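Local coordinates for protein putative peptidase (Chlamydophila abortus, PDB 3CE2) that probably cleaves small bioactive peptides as a zinc-dependent oligopeptidase of the M3B family, at residues W24-L29 against S382-L387; H94-T99 against N367-R371; I295-S300 against F508-I513; C461-F466 against F598-I603. All blocks are in the same frame, centred on the assembly; numbering follows the deposited sequence.

Contact 1: residues W24-L29 against S382-L387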
loop_
_atom_site.group_PDB
_atom_site.type_symbol
_atom_site.label_atom_id
_atom_site.label_comp_id
_atom_site.label_asym_id
_atom_site.label_seq_id
_atom_site.Cartn_x
_atom_site.Cartn_y
_atom_site.Cartn_z
ATOM N N TRP A 24 -12.541 8.913 -19.581
ATOM C CA TRP A 24 -13.510 8.669 -18.582
ATOM C C TRP A 24 -14.573 9.744 -18.709
ATOM O O TRP A 24 -14.330 10.812 -19.289
ATOM C CB TRP A 24 -12.895 8.639 -17.180
ATOM C CG TRP A 24 -12.003 9.766 -16.829
ATOM C CD1 TRP A 24 -12.067 11.054 -17.283
ATOM C CD2 TRP A 24 -10.912 9.719 -15.906
ATOM N NE1 TRP A 24 -11.074 11.805 -16.710
ATOM C CE2 TRP A 24 -10.346 11.009 -15.864
ATOM C CE3 TRP A 24 -10.354 8.703 -15.115
ATOM C CZ2 TRP A 24 -9.245 11.317 -15.062
ATOM C CZ3 TRP A 24 -9.262 9.010 -14.313
ATOM C CH2 TRP A 24 -8.722 10.306 -14.292
ATOM N N ASP A 25 -15.758 9.418 -18.180
ATOM C CA ASP A 25 -16.915 10.294 -18.170
ATOM C C ASP A 25 -17.182 10.748 -16.748
ATOM O O ASP A 25 -17.739 10.005 -15.926
ATOM C CB ASP A 25 -18.141 9.575 -18.739
ATOM C CG ASP A 25 -19.436 10.386 -18.573
ATOM O OD1 ASP A 25 -19.389 11.592 -18.258
ATOM O OD2 ASP A 25 -20.518 9.804 -18.760
ATOM N N ILE A 26 -16.793 11.986 -16.480
ATOM C CA ILE A 26 -16.898 12.557 -15.160
ATOM C C ILE A 26 -18.120 13.451 -15.020
ATOM O O ILE A 26 -18.287 14.114 -14.004
ATOM C CB ILE A 26 -15.652 13.388 -14.861
ATOM C CG1 ILE A 26 -15.502 14.498 -15.915
ATOM C CG2 ILE A 26 -14.403 12.485 -14.824
ATOM C CD1 ILE A 26 -14.531 15.588 -15.514
ATOM N N THR A 27 -18.971 13.484 -16.037
ATOM C CA THR A 27 -20.193 14.295 -15.978
ATOM C C THR A 27 -21.171 13.866 -14.871
ATOM O O THR A 27 -21.797 14.727 -14.268
ATOM C CB THR A 27 -20.930 14.369 -17.345
ATOM O OG1 THR A 27 -21.120 13.047 -17.856
ATOM C CG2 THR A 27 -20.121 15.165 -18.364
ATOM N N PRO A 28 -21.304 12.544 -14.587
ATOM C CA PRO A 28 -22.114 12.148 -13.408
ATOM C C PRO A 28 -21.760 12.894 -12.115
ATOM O O PRO A 28 -22.608 13.016 -11.232
ATOM C CB PRO A 28 -21.816 10.658 -13.256
ATOM C CG PRO A 28 -21.516 10.195 -14.660
ATOM C CD PRO A 28 -20.778 11.361 -15.306
ATOM N N LEU A 29 -20.538 13.394 -11.990
ATOM C CA LEU A 29 -20.195 14.220 -10.837
ATOM C C LEU A 29 -20.736 15.629 -11.029
ATOM O O LEU A 29 -21.556 16.116 -10.243
ATOM C CB LEU A 29 -18.691 14.272 -10.637
ATOM C CG LEU A 29 -18.118 13.100 -9.857
ATOM C CD1 LEU A 29 -16.794 12.734 -10.420
ATOM C CD2 LEU A 29 -17.958 13.477 -8.405
ATOM N N SER A 382 -19.507 8.752 -6.845
ATOM C CA SER A 382 -19.147 8.426 -8.225
ATOM C C SER A 382 -18.963 6.930 -8.436
ATOM O O SER A 382 -18.856 6.169 -7.480
ATOM C CB SER A 382 -17.835 9.125 -8.564
ATOM O OG SER A 382 -16.858 8.916 -7.543
ATOM N N HIS A 383 -18.896 6.501 -9.688
ATOM C CA HIS A 383 -18.375 5.175 -9.930
ATOM C C HIS A 383 -16.863 5.316 -9.800
ATOM O O HIS A 383 -16.386 6.430 -9.603
ATOM C CB HIS A 383 -18.823 4.580 -11.275
ATOM C CG HIS A 383 -18.900 5.569 -12.386
ATOM N ND1 HIS A 383 -20.097 5.970 -12.938
ATOM C CD2 HIS A 383 -17.931 6.222 -13.068
ATOM C CE1 HIS A 383 -19.865 6.839 -13.904
ATOM N NE2 HIS A 383 -18.557 7.006 -14.007
ATOM N N PRO A 384 -16.115 4.191 -9.823
ATOM C CA PRO A 384 -14.667 4.325 -9.697
ATOM C C PRO A 384 -14.083 4.890 -10.993
ATOM O O PRO A 384 -14.670 4.747 -12.064
ATOM C CB PRO A 384 -14.189 2.891 -9.470
ATOM C CG PRO A 384 -15.271 2.027 -10.008
ATOM C CD PRO A 384 -16.546 2.788 -9.958
ATOM N N TYR A 385 -12.957 5.570 -10.896
ATOM C CA TYR A 385 -12.368 6.153 -12.070
ATOM C C TYR A 385 -10.973 5.616 -12.127
ATOM O O TYR A 385 -10.233 5.630 -11.137
ATOM C CB TYR A 385 -12.393 7.677 -11.982
ATOM C CG TYR A 385 -13.743 8.274 -12.325
ATOM C CD1 TYR A 385 -14.252 8.161 -13.620
ATOM C CD2 TYR A 385 -14.507 8.961 -11.369
ATOM C CE1 TYR A 385 -15.492 8.709 -13.966
ATOM C CE2 TYR A 385 -15.752 9.513 -11.701
ATOM C CZ TYR A 385 -16.233 9.379 -13.013
ATOM O OH TYR A 385 -17.444 9.904 -13.407
ATOM N N VAL A 386 -10.626 5.073 -13.275
ATOM C CA VAL A 386 -9.306 4.513 -13.448
ATOM C C VAL A 386 -8.534 5.366 -14.426
ATOM O O VAL A 386 -8.932 5.499 -15.597
ATOM C CB VAL A 386 -9.386 3.123 -14.049
ATOM C CG1 VAL A 386 -8.000 2.577 -14.232
ATOM C CG2 VAL A 386 -10.183 2.246 -13.161
ATOM N N LEU A 387 -7.431 5.935 -13.954
ATOM C CA LEU A 387 -6.482 6.563 -14.849
ATOM C C LEU A 387 -5.385 5.596 -15.320
ATOM O O LEU A 387 -4.599 5.076 -14.531
ATOM C CB LEU A 387 -5.870 7.786 -14.195
ATOM C CG LEU A 387 -4.947 8.535 -15.161
ATOM C CD1 LEU A 387 -5.048 10.049 -14.939
ATOM C CD2 LEU A 387 -3.502 8.007 -15.061
#
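Trp-24 points its CB toward strand 385-387, 3.8 Å from Tyr-385 CD1; with chi1 at 49° (p) the indole brings CZ3 to 3.6 Å from Leu-387 CB. Its five-membered ring and the phenol ring meet obliquely, centroids 5.7 Å apart and planes at 75°, while the indole NE1 turns to Gln-96 on helix 66-96. At Asp-25 the backbone carbonyl O accepts a hydrogen bond from Tyr-385 OH at 2.5 Å, the one hydrogen bond between the two segments. The receiving strand 385-387 is the central member of a three-stranded mixed sheet, between 362-363 and 375-377; Val-386, whose CB points away from 24-29, touches Glu-403 of the HExxH helix, so the N-terminal loop lies across the sheet from the zinc-binding side. Ile-26 then places CG2 4.3 Å from the Tyr-385 ring centroid and 23° off its normal, a CH-pi contact. Pro-28 CG meets His-383 CE1 at 3.8 Å, and Leu-29 CD1 reaches Tyr-385 CE2 at 3.6 Å.

Contact 2: residues H94-T99 against N367-R371; sequences HDQDIT and NLNKR
Two backbone hydrogen bonds set the register: Arg-371 N, just after the turn, donates to Asp-95 O at 2.8 Å, and Ile-98 N to Asn-369 O at 2.6 Å. A salt bridge joins Asp-95 OD1 to Arg-371 NE at 3.2 Å; Arg-371 NH2 bonds the same OD1 weakly (3.4 Å), and OD2 is held by Tyr-375. Asn-367 ND2 donates to Gln-96 O at 2.9 Å and to Leu-368 O at 3.1 Å. Segment 94-99 runs off helix 66-96: Asp-97 leaves helical values (phi/psi -161/100), and Ile-98 and Thr-99 follow as loop. Residues 367-370 form a type II turn (Leu-368 -53/122, Asn-369 70/15), closed by Lys-370 N to Asn-367 O at 3.0 Å. Asp-97 and Lys-370 CA atoms lie 4.5 Å apart. Arg-371 (chi1 t, chi2 p, chi3 p) curls back so that Ile-98 CG2 lies over its guanidinium face, 3.7 Å from CZ. The turn, between strands 362-363 and 375-377, thus packs against the end of helix 66-96, joining it to the small mixed sheet.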
loop_
_atom_site.group_PDB
_atom_site.type_symbol
_atom_site.label_atom_id
_atom_site.label_comp_id
_atom_site.label_asym_id
_atom_site.label_seq_id
_atom_site.Cartn_x
_atom_site.Cartn_y
_atom_site.Cartn_z
ATOM N N HIS A 94 -7.694 17.949 -13.467
ATOM C CA HIS A 94 -6.289 18.282 -13.451
ATOM C C HIS A 94 -5.401 17.198 -14.042
ATOM O O HIS A 94 -4.435 17.492 -14.719
ATOM C CB HIS A 94 -5.875 18.587 -12.011
ATOM C CG HIS A 94 -4.400 18.750 -11.816
ATOM N ND1 HIS A 94 -3.685 19.799 -12.355
ATOM C CD2 HIS A 94 -3.508 18.013 -11.107
ATOM C CE1 HIS A 94 -2.418 19.698 -11.990
ATOM N NE2 HIS A 94 -2.283 18.623 -11.232
ATOM N N ASP A 95 -5.711 15.936 -13.790
ATOM C CA ASP A 95 -4.821 14.874 -14.218
ATOM C C ASP A 95 -4.920 14.591 -15.709
ATOM O O ASP A 95 -4.050 13.920 -16.292
ATOM C CB ASP A 95 -5.074 13.612 -13.405
ATOM C CG ASP A 95 -4.477 13.688 -12.014
ATOM O OD1 ASP A 95 -3.715 14.643 -11.745
ATOM O OD2 ASP A 95 -4.772 12.796 -11.188
ATOM N N GLN A 96 -5.977 15.100 -16.335
ATOM C CA GLN A 96 -6.123 14.968 -17.785
ATOM C C GLN A 96 -5.043 15.747 -18.536
ATOM O O GLN A 96 -4.621 15.339 -19.625
ATOM C CB GLN A 96 -7.503 15.440 -18.221
ATOM C CG GLN A 96 -8.566 14.415 -17.959
ATOM C CD GLN A 96 -9.963 14.995 -17.902
ATOM O OE1 GLN A 96 -10.917 14.275 -17.652
ATOM N NE2 GLN A 96 -10.086 16.293 -18.112
ATOM N N ASP A 97 -4.607 16.854 -17.923
ATOM C CA ASP A 97 -3.604 17.775 -18.472
ATOM C C ASP A 97 -3.021 18.631 -17.341
ATOM O O ASP A 97 -3.621 19.599 -16.908
ATOM C CB ASP A 97 -4.229 18.651 -19.563
ATOM C CG ASP A 97 -3.264 19.703 -20.111
ATOM O OD1 ASP A 97 -2.058 19.725 -19.731
ATOM O OD2 ASP A 97 -3.736 20.527 -20.929
ATOM N N ILE A 98 -1.845 18.273 -16.854
ATOM C CA ILE A 98 -1.400 18.806 -15.568
ATOM C C ILE A 98 -0.907 20.253 -15.624
ATOM O O ILE A 98 -0.688 20.895 -14.591
ATOM C CB ILE A 98 -0.380 17.877 -14.904
ATOM C CG1 ILE A 98 0.915 17.814 -15.724
ATOM C CG2 ILE A 98 -0.997 16.465 -14.730
ATOM C CD1 ILE A 98 2.005 16.888 -15.097
ATOM N N THR A 99 -0.763 20.775 -16.836
ATOM C CA THR A 99 -0.304 22.148 -17.000
ATOM C C THR A 99 -1.449 23.132 -17.204
ATOM O O THR A 99 -1.270 24.330 -17.046
ATOM C CB THR A 99 0.622 22.298 -18.189
ATOM O OG1 THR A 99 -0.164 22.247 -19.382
ATOM C CG2 THR A 99 1.692 21.209 -18.190
ATOM N N ASN A 367 -1.857 11.299 -23.178
ATOM C CA ASN A 367 -1.909 12.509 -23.978
ATOM C C ASN A 367 -0.968 13.543 -23.394
ATOM O O ASN A 367 -0.458 13.376 -22.280
ATOM C CB ASN A 367 -3.334 13.049 -24.143
ATOM C CG ASN A 367 -3.995 13.420 -22.817
ATOM O OD1 ASN A 367 -4.929 12.742 -22.373
ATOM N ND2 ASN A 367 -3.524 14.492 -22.186
ATOM N N LEU A 368 -0.731 14.609 -24.138
ATOM C CA LEU A 368 0.247 15.582 -23.719
ATOM C C LEU A 368 -0.082 16.029 -22.302
ATOM O O LEU A 368 -1.183 16.497 -22.045
ATOM C CB LEU A 368 0.249 16.780 -24.667
ATOM C CG LEU A 368 1.345 17.801 -24.345
ATOM C CD1 LEU A 368 2.714 17.345 -24.872
ATOM C CD2 LEU A 368 0.943 19.143 -24.897
ATOM N N ASN A 369 0.861 15.845 -21.382
ATOM C CA ASN A 369 0.724 16.345 -20.015
ATOM C C ASN A 369 -0.317 15.680 -19.104
ATOM O O ASN A 369 -0.669 16.232 -18.045
ATOM C CB ASN A 369 0.546 17.856 -20.037
ATOM C CG ASN A 369 1.796 18.571 -20.527
ATOM O OD1 ASN A 369 1.706 19.513 -21.297
ATOM N ND2 ASN A 369 2.971 18.105 -20.092
ATOM N N LYS A 370 -0.802 14.504 -19.516
ATOM C CA LYS A 370 -1.642 13.678 -18.673
ATOM C C LYS A 370 -0.794 13.123 -17.534
ATOM O O LYS A 370 0.351 12.760 -17.764
ATOM C CB LYS A 370 -2.226 12.528 -19.491
ATOM C CG LYS A 370 -3.259 11.689 -18.710
ATOM C CD LYS A 370 -3.741 10.530 -19.560
ATOM C CE LYS A 370 -4.659 9.598 -18.810
ATOM N NZ LYS A 370 -5.307 8.654 -19.777
ATOM N N ARG A 371 -1.330 13.074 -16.311
ATOM C CA ARG A 371 -0.607 12.472 -15.176
ATOM C C ARG A 371 -0.020 11.116 -15.583
ATOM O O ARG A 371 -0.653 10.356 -16.326
ATOM C CB ARG A 371 -1.537 12.302 -13.972
ATOM C CG ARG A 371 -0.888 11.681 -12.727
ATOM C CD ARG A 371 0.071 12.671 -12.109
ATOM N NE ARG A 371 -0.624 13.878 -11.636
ATOM C CZ ARG A 371 -0.038 15.055 -11.397
ATOM N NH1 ARG A 371 1.268 15.208 -11.598
ATOM N NH2 ARG A 371 -0.757 16.090 -10.968
#

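Contact 3: residues I295-S300 against F508-I513; sequences ITKYFS and FYGEII
Segment 295-300 is regular helix, part of 292-306, and faces the C-terminal end of helix 494-509 as the chain leaves it. Phe-508 and Tyr-509 are still helical; after them Ile-512 N and Ile-513 N both bond to Tyr-509 O, at 3.0 and 2.8 Å, and Ile-513 turns extended (phi/psi -90/136). CA atoms approach to 5.4 Å between Thr-296 and Ile-512 and to 7.0 Å between Ile-295 and Tyr-509.

Ile-295 (chi1 m, chi2 t) sends CD1 to 4.0 Å from CD1 of Phe-508 (chi1 m) and CG2 to 3.7 Å from Tyr-509 CD1. Ile-512 (chi1 t, chi2 p) points its CB toward the helix: its CG1 lies 3.7 Å from Phe-299 CB, and its CB lies 4.1 Å from CG2 of Thr-296 (chi1 m). Phe-299 (chi1 m, chi2 -12°) meets Tyr-509 rim to rim, CE2 to CE1 at 3.8 Å, and its CD2 is 4.2 Å from Ile-513 CD1 (Ile-513 m, m). Tyr-509 (chi1 m) also sits edge-to-face with Phe-313. Ser-300, its chi1 of -18° between wells, bonds OG back to Thr-296 O at a very short 2.5 Å, leaving Ile-512 CD1 4.0 Å from that OG.

The Ile-513 side chain is about 6 Å from that of His-312, which with Asp-310 binds a zinc ion in this crystal. Hydrogen bonds between the segments are absent, so their mutual hold rests on the fit of aliphatic and aromatic surfaces.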
loop_
_atom_site.group_PDB
_atom_site.type_symbol
_atom_site.label_atom_id
_atom_site.label_comp_id
_atom_site.label_asym_id
_atom_site.label_seq_id
_atom_site.Cartn_x
_atom_site.Cartn_y
_atom_site.Cartn_z
ATOM N N ILE A 295 12.366 -20.132 0.335
ATOM C CA ILE A 295 13.355 -19.305 -0.334
ATOM C C ILE A 295 14.408 -20.238 -0.917
ATOM O O ILE A 295 14.675 -20.211 -2.121
ATOM C CB ILE A 295 14.000 -18.263 0.639
ATOM C CG1 ILE A 295 12.995 -17.188 1.033
ATOM C CG2 ILE A 295 15.201 -17.571 0.023
ATOM C CD1 ILE A 295 13.429 -16.424 2.255
ATOM N N THR A 296 14.981 -21.091 -0.072
ATOM C CA THR A 296 15.997 -22.028 -0.545
ATOM C C THR A 296 15.539 -22.751 -1.808
ATOM O O THR A 296 16.259 -22.766 -2.796
ATOM C CB THR A 296 16.322 -23.061 0.507
ATOM O OG1 THR A 296 16.440 -22.424 1.786
ATOM C CG2 THR A 296 17.592 -23.734 0.172
ATOM N N LYS A 297 14.338 -23.325 -1.802
ATOM C CA LYS A 297 13.858 -24.047 -2.992
ATOM C C LYS A 297 13.885 -23.185 -4.234
ATOM O O LYS A 297 14.505 -23.554 -5.230
ATOM C CB LYS A 297 12.434 -24.583 -2.809
ATOM C CG LYS A 297 12.346 -26.044 -2.434
ATOM C CD LYS A 297 10.929 -26.409 -1.978
ATOM C CE LYS A 297 10.823 -27.889 -1.570
ATOM N NZ LYS A 297 9.699 -28.125 -0.622
ATOM N N TYR A 298 13.206 -22.038 -4.159
ATOM C CA TYR A 298 12.989 -21.180 -5.326
ATOM C C TYR A 298 14.277 -20.686 -5.917
ATOM O O TYR A 298 14.477 -20.809 -7.120
ATOM C CB TYR A 298 12.106 -19.965 -5.001
ATOM C CG TYR A 298 11.948 -19.012 -6.177
ATOM C CD1 TYR A 298 11.595 -19.490 -7.445
ATOM C CD2 TYR A 298 12.150 -17.633 -6.024
ATOM C CE1 TYR A 298 11.444 -18.624 -8.531
ATOM C CE2 TYR A 298 12.005 -16.755 -7.106
ATOM C CZ TYR A 298 11.649 -17.262 -8.351
ATOM O OH TYR A 298 11.493 -16.408 -9.407
ATOM N N PHE A 299 15.147 -20.126 -5.076
ATOM C CA PHE A 299 16.434 -19.627 -5.549
ATOM C C PHE A 299 17.348 -20.676 -6.195
ATOM O O PHE A 299 18.062 -20.352 -7.136
ATOM C CB PHE A 299 17.172 -18.856 -4.458
ATOM C CG PHE A 299 16.539 -17.537 -4.112
ATOM C CD1 PHE A 299 15.535 -16.992 -4.921
ATOM C CD2 PHE A 299 16.971 -16.815 -3.001
ATOM C CE1 PHE A 299 14.940 -15.765 -4.617
ATOM C CE2 PHE A 299 16.385 -15.578 -2.677
ATOM C CZ PHE A 299 15.362 -15.054 -3.493
ATOM N N SER A 300 17.337 -21.925 -5.730
ATOM C CA SER A 300 18.192 -22.934 -6.380
ATOM C C SER A 300 17.688 -23.212 -7.776
ATOM O O SER A 300 18.471 -23.473 -8.694
ATOM C CB SER A 300 18.218 -24.249 -5.621
ATOM O OG SER A 300 17.769 -24.056 -4.309
ATOM N N PHE A 508 17.161 -16.168 6.790
ATOM C CA PHE A 508 16.311 -16.231 5.616
ATOM C C PHE A 508 17.027 -16.815 4.437
ATOM O O PHE A 508 16.448 -17.548 3.652
ATOM C CB PHE A 508 15.801 -14.846 5.233
ATOM C CG PHE A 508 14.697 -14.342 6.111
ATOM C CD1 PHE A 508 13.383 -14.384 5.690
ATOM C CD2 PHE A 508 14.967 -13.817 7.352
ATOM C CE1 PHE A 508 12.363 -13.929 6.507
ATOM C CE2 PHE A 508 13.944 -13.339 8.163
ATOM C CZ PHE A 508 12.647 -13.405 7.735
ATOM N N TYR A 509 18.298 -16.494 4.298
ATOM C CA TYR A 509 18.948 -16.738 3.036
ATOM C C TYR A 509 20.156 -17.621 3.180
ATOM O O TYR A 509 20.786 -17.974 2.172
ATOM C CB TYR A 509 19.371 -15.398 2.438
ATOM C CG TYR A 509 18.217 -14.484 2.098
ATOM C CD1 TYR A 509 17.350 -14.787 1.054
ATOM C CD2 TYR A 509 18.005 -13.315 2.810
ATOM C CE1 TYR A 509 16.299 -13.951 0.727
ATOM C CE2 TYR A 509 16.948 -12.483 2.510
ATOM C CZ TYR A 509 16.101 -12.797 1.464
ATOM O OH TYR A 509 15.041 -11.958 1.176
ATOM N N GLY A 510 20.483 -17.963 4.431
ATOM C CA GLY A 510 21.676 -18.754 4.780
ATOM C C GLY A 510 21.901 -20.042 3.998
ATOM O O GLY A 510 23.028 -20.353 3.606
ATOM N N GLU A 511 20.841 -20.799 3.754
ATOM C CA GLU A 511 21.010 -22.060 3.052
ATOM C C GLU A 511 21.213 -21.906 1.560
ATOM O O GLU A 511 21.385 -22.897 0.875
ATOM C CB GLU A 511 19.820 -23.003 3.297
ATOM C CG GLU A 511 19.616 -23.400 4.757
ATOM C CD GLU A 511 20.908 -23.847 5.426
ATOM O OE1 GLU A 511 21.401 -24.954 5.108
ATOM O OE2 GLU A 511 21.432 -23.090 6.276
ATOM N N ILE A 512 21.167 -20.701 1.015
ATOM C CA ILE A 512 21.242 -20.623 -0.450
ATOM C C ILE A 512 22.144 -19.511 -0.958
ATOM O O ILE A 512 22.802 -19.664 -1.981
ATOM C CB ILE A 512 19.833 -20.507 -1.095
ATOM C CG1 ILE A 512 19.911 -20.507 -2.618
ATOM C CG2 ILE A 512 19.132 -19.231 -0.627
ATOM C CD1 ILE A 512 20.777 -21.603 -3.215
ATOM N N ILE A 513 22.163 -18.387 -0.246
ATOM C CA ILE A 513 22.851 -17.191 -0.723
ATOM C C ILE A 513 24.297 -17.174 -0.262
ATOM O O ILE A 513 24.594 -17.452 0.905
ATOM C CB ILE A 513 22.151 -15.886 -0.225
ATOM C CG1 ILE A 513 20.759 -15.758 -0.840
ATOM C CG2 ILE A 513 22.970 -14.654 -0.622
ATOM C CD1 ILE A 513 20.804 -15.311 -2.280
#

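Contact 4: residues C461-F466 against F598-I603; sequences CLDTIF and FIEKKI
Both segments are regular alpha-helix, 461-466 within helix 451-487 and 598-603 within helix 590-607. Their short axes run roughly antiparallel, 145° between N-to-C directions (signed crossing -145°), and come no closer than 11.0 Å; the nearest CA atoms, of Leu-462 and Ile-599, are 7.6 Å apart. That spacing is bridged by side chains. Leu-462 (m, t) puts CD2 4.1 Å from Ile-599 CG2, 4.0 Å from Ile-603 CG1 and 4.0 Å from Lys-602 CB. One turn on, Ile-465 (m, t) places CG2 3.6 Å from Ile-599 CD1 and CD1 4.2 Å from Phe-598 CE2. Phe-466 (chi1 m) brings CZ to 4.1 Å from Ile-603 CD1, which lies at its ring edge. Lys-602 (m, m, t, m) leads its amine away to a salt bridge with Asp-442, its CD 4.5 Å from Cys-461 SG. Tyr-298 of helix 292-306 touches Leu-462 and Ile-603, while Leu-546 of helix 536-553 meets Phe-598 and Ile-599. The result is antiparallel helix-helix packing inside the multi-helix core of this largely alpha-helical M3 peptidase.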
loop_
_atom_site.group_PDB
_atom_site.type_symbol
_atom_site.label_atom_id
_atom_site.label_comp_id
_atom_site.label_asym_id
_atom_site.label_seq_id
_atom_site.Cartn_x
_atom_site.Cartn_y
_atom_site.Cartn_z
ATOM N N CYS A 461 5.825 -13.912 -11.179
ATOM C CA CYS A 461 4.963 -14.217 -10.078
ATOM C C CYS A 461 5.709 -14.612 -8.797
ATOM O O CYS A 461 5.351 -14.178 -7.705
ATOM C CB CYS A 461 4.034 -15.340 -10.512
ATOM S SG CYS A 461 3.159 -16.064 -9.167
ATOM N N LEU A 462 6.750 -15.425 -8.898
ATOM C CA LEU A 462 7.457 -15.781 -7.677
ATOM C C LEU A 462 8.351 -14.646 -7.186
ATOM O O LEU A 462 8.432 -14.389 -5.978
ATOM C CB LEU A 462 8.193 -17.108 -7.827
ATOM C CG LEU A 462 7.199 -18.274 -8.002
ATOM C CD1 LEU A 462 7.775 -19.443 -8.777
ATOM C CD2 LEU A 462 6.624 -18.753 -6.652
ATOM N N ASP A 463 8.995 -13.939 -8.112
ATOM C CA ASP A 463 9.805 -12.762 -7.733
ATOM C C ASP A 463 8.959 -11.793 -6.889
ATOM O O ASP A 463 9.410 -11.279 -5.853
ATOM C CB ASP A 463 10.345 -12.031 -8.974
ATOM C CG ASP A 463 11.455 -12.823 -9.726
ATOM O OD1 ASP A 463 12.039 -13.808 -9.174
ATOM O OD2 ASP A 463 11.742 -12.436 -10.892
ATOM N N THR A 464 7.728 -11.558 -7.345
ATOM C CA THR A 464 6.790 -10.682 -6.662
ATOM C C THR A 464 6.442 -11.227 -5.283
ATOM O O THR A 464 6.550 -10.528 -4.269
ATOM C CB THR A 464 5.497 -10.583 -7.472
ATOM O OG1 THR A 464 5.771 -9.907 -8.698
ATOM C CG2 THR A 464 4.428 -9.841 -6.713
ATOM N N ILE A 465 6.025 -12.489 -5.249
ATOM C CA ILE A 465 5.708 -13.130 -3.985
ATOM C C ILE A 465 6.919 -13.095 -3.043
ATOM O O ILE A 465 6.804 -12.699 -1.876
ATOM C CB ILE A 465 5.227 -14.564 -4.204
ATOM C CG1 ILE A 465 3.968 -14.555 -5.059
ATOM C CG2 ILE A 465 4.899 -15.188 -2.905
ATOM C CD1 ILE A 465 3.481 -15.937 -5.414
ATOM N N PHE A 466 8.084 -13.479 -3.545
ATOM C CA PHE A 466 9.257 -13.491 -2.671
ATOM C C PHE A 466 9.717 -12.118 -2.231
ATOM O O PHE A 466 10.171 -11.975 -1.108
ATOM C CB PHE A 466 10.403 -14.364 -3.207
ATOM C CG PHE A 466 10.206 -15.816 -2.907
ATOM C CD1 PHE A 466 10.556 -16.331 -1.659
ATOM C CD2 PHE A 466 9.597 -16.658 -3.838
ATOM C CE1 PHE A 466 10.322 -17.658 -1.358
ATOM C CE2 PHE A 466 9.363 -17.998 -3.542
ATOM C CZ PHE A 466 9.733 -18.496 -2.311
ATOM N N PHE A 598 -0.204 -22.205 -2.164
ATOM C CA PHE A 598 -0.178 -21.588 -3.467
ATOM C C PHE A 598 1.256 -21.452 -3.980
ATOM O O PHE A 598 1.546 -21.743 -5.138
ATOM C CB PHE A 598 -0.826 -20.210 -3.369
ATOM C CG PHE A 598 -0.949 -19.507 -4.679
ATOM C CD1 PHE A 598 -2.160 -19.514 -5.371
ATOM C CD2 PHE A 598 0.135 -18.836 -5.221
ATOM C CE1 PHE A 598 -2.280 -18.863 -6.581
ATOM C CE2 PHE A 598 0.024 -18.184 -6.443
ATOM C CZ PHE A 598 -1.182 -18.200 -7.127
ATOM N N ILE A 599 2.154 -21.011 -3.111
ATOM C CA ILE A 599 3.516 -20.764 -3.530
ATOM C C ILE A 599 4.194 -22.087 -3.868
ATOM O O ILE A 599 4.832 -22.217 -4.917
ATOM C CB ILE A 599 4.261 -19.991 -2.443
ATOM C CG1 ILE A 599 3.616 -18.616 -2.279
ATOM C CG2 ILE A 599 5.711 -19.831 -2.773
ATOM C CD1 ILE A 599 3.863 -18.010 -0.952
ATOM N N GLU A 600 4.016 -23.077 -2.998
ATOM C CA GLU A 600 4.597 -24.391 -3.202
ATOM C C GLU A 600 4.181 -24.954 -4.534
ATOM O O GLU A 600 4.998 -25.517 -5.274
ATOM C CB GLU A 600 4.127 -25.325 -2.106
ATOM C CG GLU A 600 4.688 -26.720 -2.185
ATOM C CD GLU A 600 6.112 -26.797 -1.691
ATOM O OE1 GLU A 600 6.359 -26.395 -0.529
ATOM O OE2 GLU A 600 6.978 -27.266 -2.467
ATOM N N LYS A 601 2.905 -24.793 -4.861
ATOM C CA LYS A 601 2.422 -25.349 -6.101
ATOM C C LYS A 601 3.152 -24.723 -7.271
ATOM O O LYS A 601 3.508 -25.404 -8.230
ATOM C CB LYS A 601 0.932 -25.129 -6.254
ATOM C CG LYS A 601 0.366 -25.937 -7.361
ATOM C CD LYS A 601 -0.958 -25.401 -7.820
ATOM C CE LYS A 601 -1.341 -26.093 -9.123
ATOM N NZ LYS A 601 -2.193 -25.253 -9.993
ATOM N N LYS A 602 3.386 -23.421 -7.182
ATOM C CA LYS A 602 3.968 -22.683 -8.295
ATOM C C LYS A 602 5.450 -23.023 -8.422
ATOM O O LYS A 602 5.972 -23.138 -9.534
ATOM C CB LYS A 602 3.795 -21.183 -8.076
ATOM C CG LYS A 602 2.390 -20.691 -8.239
ATOM C CD LYS A 602 2.083 -20.356 -9.662
ATOM C CE LYS A 602 0.629 -19.987 -9.838
ATOM N NZ LYS A 602 -0.129 -21.248 -10.037
ATOM N N ILE A 603 6.130 -23.190 -7.284
ATOM C CA ILE A 603 7.533 -23.575 -7.324
ATOM C C ILE A 603 7.673 -24.930 -8.015
ATOM O O ILE A 603 8.582 -25.125 -8.811
ATOM C CB ILE A 603 8.164 -23.627 -5.923
ATOM C CG1 ILE A 603 8.200 -22.228 -5.309
ATOM C CG2 ILE A 603 9.564 -24.208 -5.983
ATOM C CD1 ILE A 603 8.799 -22.187 -3.939
#

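Contacts 1 and 2 share one region: both attach N-terminal parts of the chain to the small mixed sheet and its connecting turn, and they touch through Trp-24 NE1 and Gln-96 OE1 (2.6 Å, a probable hydrogen bond). Contacts 3 and 4, centres 14 Å apart, are linked by helix 292-306, whose Tyr-298 OH is 2.7 Å from Asp-463 OD1. Contacts 1 and 3 lie on opposite sides of the chain's centre. Only contact 4 has all its touching residues buried; contacts 1, 2 and 3 are partly buried. Contacts 3 and 4 are apolar, contact 2 relies on backbone and charged bonds, and contact 1 combines apolar and CH-pi packing with a tyrosine-to-carbonyl hydrogen bond.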